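Arginine kinase (Cydia pomonella granulosis virus, PDB 6VVG) is the viral protein kinase PK-1, whose kinase activity relies on side-to-side dimerization, and probably uses ATP to phosphorylate serine or threonine residues. Local coordinates at the interface of chains A and B. Numbering follows the deposited sequence. Chains: chain A/B, Arginine kinase.

Contact 1 and contact 2 are parts of one two-fold symmetric interface between the two PK-1 chains, and the centres of their C-alpha atoms lie about 14 Å apart. Strand 76-82 serves both. In contact 1 it meets the same strand of the partner in an antiparallel bridge, whereas in contact 2 its phenylalanines pack against the partner's helix, the regulatory alpha C helix. Phe81 appears in each, B:Phe81 by its backbone carbonyl in contact 1 and A:Phe81 by its ring in contact 2. The smaller, hydrated contact 1 thus adjoins the larger, mostly apolar contact 2, and together they join the chains side to side.

Contact 1: the interface of chains A and B. Residues chain A 13, 77-78; chain B 81-82.
A:Asn78 and B:Asn82 face each other where the strands 76-82 of the two chains come together as an antiparallel beta bridge. Their carboxamides meet nearly at right angles, the two amide planes 84° apart. The carboxamide oxygen OD1 of A:Asn78 lies over the face of the B:Asn82 amide, 3.2 Å from its nitrogen ND2 and about 70° out of its plane. The in-plane N-H bonds therefore do not point at it, and this is a polar approach, not a hydrogen bond. In B:Asn82, CG is anti to the carbonyl carbon and beside its own backbone N (chi1 -86°), which turns the amide toward A:Asn78.

Water supplies the polar link. One molecule lies 2.7 Å from OD1 of B:Asn82, its shortest contact here, and 3.1 Å from OD1 of A:Asn78. It is a longer 3.2 Å from the backbone oxygen O of B:Phe81. As modelled these are all acceptors, and the water can donate to two of them at a time.

Backbone packing completes the patch. The carbonyl O of B:Phe81 sits 3.4 Å from CA of A:Asn78, and the carbonyl O of A:His77 comes within 3.8 Å of CA of B:Asn82. A:Glu13, at the end of helix 5-13, is poorly ordered and adds at most a loose flank.

With its symmetric twin, this small hydrated patch probably helps align the two chains in the side-to-side dimer.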
# COMPACT_ATOMS: atom_id res chain seq x y z
N GLU A 13 -2.91 24.16 12.10
CA GLU A 13 -3.80 23.93 10.97
C GLU A 13 -4.97 23.04 11.39
O GLU A 13 -6.14 23.41 11.23
CB GLU A 13 -3.03 23.30 9.80
CG GLU A 13 -3.89 23.07 8.57
CD GLU A 13 -4.81 24.26 8.26
OE1 GLU A 13 -4.28 25.37 8.02
OE2 GLU A 13 -6.04 24.08 8.27
N HIS A 77 -7.17 15.82 2.19
CA HIS A 77 -6.55 17.11 2.48
C HIS A 77 -5.58 17.03 3.65
O HIS A 77 -4.47 17.56 3.57
CB HIS A 77 -7.64 18.15 2.74
CG HIS A 77 -8.34 18.60 1.50
ND1 HIS A 77 -7.69 19.30 0.50
CD2 HIS A 77 -9.62 18.44 1.08
CE1 HIS A 77 -8.55 19.56 -0.47
NE2 HIS A 77 -9.72 19.05 -0.14
N ASN A 78 -5.97 16.36 4.73
CA ASN A 78 -5.09 16.17 5.87
C ASN A 78 -5.27 14.75 6.40
O ASN A 78 -6.32 14.14 6.21
CB ASN A 78 -5.38 17.17 6.99
CG ASN A 78 -5.31 18.61 6.51
OD1 ASN A 78 -4.28 19.27 6.64
ND2 ASN A 78 -6.42 19.10 5.96
N PHE B 81 0.14 14.10 7.20
CA PHE B 81 0.14 14.43 5.78
C PHE B 81 -0.66 15.70 5.55
O PHE B 81 -1.75 15.87 6.11
CB PHE B 81 -0.44 13.29 4.94
CG PHE B 81 -0.65 13.67 3.49
CD1 PHE B 81 0.37 13.57 2.57
CD2 PHE B 81 -1.88 14.14 3.06
CE1 PHE B 81 0.18 13.92 1.25
CE2 PHE B 81 -2.08 14.50 1.74
CZ PHE B 81 -1.05 14.39 0.84
N ASN B 82 -0.11 16.58 4.72
CA ASN B 82 -0.75 17.83 4.32
C ASN B 82 -0.65 17.95 2.81
O ASN B 82 0.46 18.04 2.27
CB ASN B 82 -0.08 19.03 5.00
CG ASN B 82 -0.65 19.32 6.37
OD1 ASN B 82 -0.50 18.52 7.30
ND2 ASN B 82 -1.30 20.47 6.52
O HOH W 1 -2.65 17.58 8.65

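Contact 2: the interface of chains A and B. Residues chain A 56, 58-59, 61-62, 79, 81; chain B 61-62, 65-66.
B:Asp62 OD2, a carboxylate oxygen, accepts a hydrogen bond of 2.8 Å from the hydroxyl OG of A:Ser58. The hydroxyl comes from above the carboxylate plane, 63° out of it, and reaches there because OG sits between its own backbone N and carbonyl carbon. The backbone N of A:Leu59 lies 3.2 Å from the same OD2, but its N-H is turned away, so this is no more than a close approach. CD1 of A:Leu59 adds an apolar flank to that oxygen.

Across the two-fold axis, A:Asp62 and B:Asp62 reach toward each other tip to tip, with their carboxylates steeply turned. The modelled OD1 to OD1 separation is very short and doubtful. Carboxylates brought this near might favour protonation of one of them, but protons are not seen.

Beside this polar pair, the ring of B:Phe61 is inserted among side chains of chain A. Its CG is anti to the backbone N (chi1 173°), which sends the ring outward from the helix. The rim of B:Phe61 points at the face of A:Phe81, ring centroids 5.5 Å apart and planes 74° apart. The edge of A:Phe79 is laid against one face of B:Phe61, CE2 3.9 Å from CZ, and within chain B CG1 of B:Ile65 covers the other face, off-centre toward the rim, so the ring is held between them. CE2 of B:Phe61 meets CE2 of A:Phe56 edge to edge and lies 3.6 Å from CB of A:Ser58. The terminal methyl CD1 of B:Ile65 continues across, tip to tip, to 3.4 Å from CZ of A:Phe81.

This aromatic and carboxylate patch joins the regulatory alpha C helices of the two chains, forming part of the dimer on which kinase activity relies.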
# COMPACT_ATOMS: atom_id res chain seq x y z
N PHE A 56 -6.27 0.75 11.75
CA PHE A 56 -6.13 1.43 10.47
C PHE A 56 -5.54 0.51 9.41
O PHE A 56 -4.55 -0.19 9.66
CB PHE A 56 -5.27 2.68 10.61
CG PHE A 56 -5.32 3.59 9.41
CD1 PHE A 56 -6.51 4.19 9.05
CD2 PHE A 56 -4.19 3.83 8.65
CE1 PHE A 56 -6.58 5.02 7.95
CE2 PHE A 56 -4.26 4.66 7.54
CZ PHE A 56 -5.45 5.26 7.20
N SER A 58 -3.42 0.81 6.37
CA SER A 58 -2.55 1.86 5.84
C SER A 58 -2.78 2.09 4.35
O SER A 58 -2.54 3.20 3.85
CB SER A 58 -1.08 1.50 6.09
OG SER A 58 -0.69 0.36 5.34
N LEU A 59 -3.26 1.08 3.62
CA LEU A 59 -3.49 1.24 2.20
C LEU A 59 -4.58 2.27 1.90
O LEU A 59 -4.64 2.79 0.78
CB LEU A 59 -3.87 -0.10 1.57
CG LEU A 59 -3.51 -0.30 0.10
CD1 LEU A 59 -2.00 -0.34 -0.07
CD2 LEU A 59 -4.16 -1.56 -0.46
N PHE A 61 -4.69 5.22 2.94
CA PHE A 61 -3.96 6.45 2.62
C PHE A 61 -3.49 6.43 1.17
O PHE A 61 -3.65 7.42 0.44
CB PHE A 61 -2.78 6.62 3.58
CG PHE A 61 -1.90 7.79 3.27
CD1 PHE A 61 -2.36 9.09 3.43
CD2 PHE A 61 -0.60 7.60 2.81
CE1 PHE A 61 -1.55 10.17 3.14
CE2 PHE A 61 0.21 8.68 2.52
CZ PHE A 61 -0.27 9.96 2.68
N ASP A 62 -2.92 5.31 0.73
CA ASP A 62 -2.38 5.23 -0.62
C ASP A 62 -3.45 5.49 -1.68
O ASP A 62 -3.20 6.18 -2.67
CB ASP A 62 -1.74 3.86 -0.86
CG ASP A 62 -0.65 3.54 0.14
OD1 ASP A 62 -0.97 3.49 1.35
OD2 ASP A 62 0.51 3.34 -0.27
N PHE A 79 -4.23 14.24 7.06
CA PHE A 79 -4.26 12.90 7.62
C PHE A 79 -3.24 12.85 8.74
O PHE A 79 -2.07 13.20 8.55
CB PHE A 79 -3.96 11.85 6.54
CG PHE A 79 -3.72 10.47 7.08
CD1 PHE A 79 -4.65 9.85 7.90
CD2 PHE A 79 -2.56 9.80 6.76
CE1 PHE A 79 -4.41 8.57 8.39
CE2 PHE A 79 -2.31 8.53 7.24
CZ PHE A 79 -3.24 7.91 8.06
N PHE A 81 -1.98 10.08 11.57
CA PHE A 81 -1.99 8.74 12.14
C PHE A 81 -1.27 8.77 13.48
O PHE A 81 -0.21 9.39 13.61
CB PHE A 81 -1.33 7.74 11.20
CG PHE A 81 -0.88 6.48 11.88
CD1 PHE A 81 -1.75 5.41 12.04
CD2 PHE A 81 0.41 6.36 12.36
CE1 PHE A 81 -1.33 4.25 12.67
CE2 PHE A 81 0.83 5.21 12.98
CZ PHE A 81 -0.04 4.15 13.14
N PHE B 61 4.83 4.85 4.14
CA PHE B 61 3.97 4.74 5.31
C PHE B 61 3.52 3.30 5.53
O PHE B 61 3.56 2.79 6.65
CB PHE B 61 2.78 5.69 5.14
CG PHE B 61 1.73 5.56 6.19
CD1 PHE B 61 2.00 5.92 7.50
CD2 PHE B 61 0.47 5.09 5.87
CE1 PHE B 61 1.02 5.80 8.48
CE2 PHE B 61 -0.51 4.98 6.84
CZ PHE B 61 -0.23 5.33 8.14
N ASP B 62 3.14 2.61 4.45
CA ASP B 62 2.60 1.26 4.60
C ASP B 62 3.64 0.30 5.16
O ASP B 62 3.33 -0.52 6.03
CB ASP B 62 2.09 0.75 3.25
CG ASP B 62 0.91 1.55 2.75
OD1 ASP B 62 1.09 2.76 2.48
OD2 ASP B 62 -0.19 0.97 2.62
N ILE B 65 3.82 0.59 8.83
CA ILE B 65 2.66 0.07 9.55
C ILE B 65 2.59 -1.44 9.42
O ILE B 65 2.41 -2.16 10.42
CB ILE B 65 1.37 0.74 9.02
CG1 ILE B 65 1.46 2.26 9.17
CG2 ILE B 65 0.15 0.18 9.75
CD1 ILE B 65 1.68 2.74 10.58
N LEU B 66 2.73 -1.96 8.20
CA LEU B 66 2.63 -3.40 7.99
C LEU B 66 3.68 -4.16 8.78
O LEU B 66 3.42 -5.28 9.23
CB LEU B 66 2.76 -3.72 6.50
CG LEU B 66 1.61 -3.22 5.62
CD1 LEU B 66 1.99 -3.29 4.14
CD2 LEU B 66 0.35 -4.03 5.90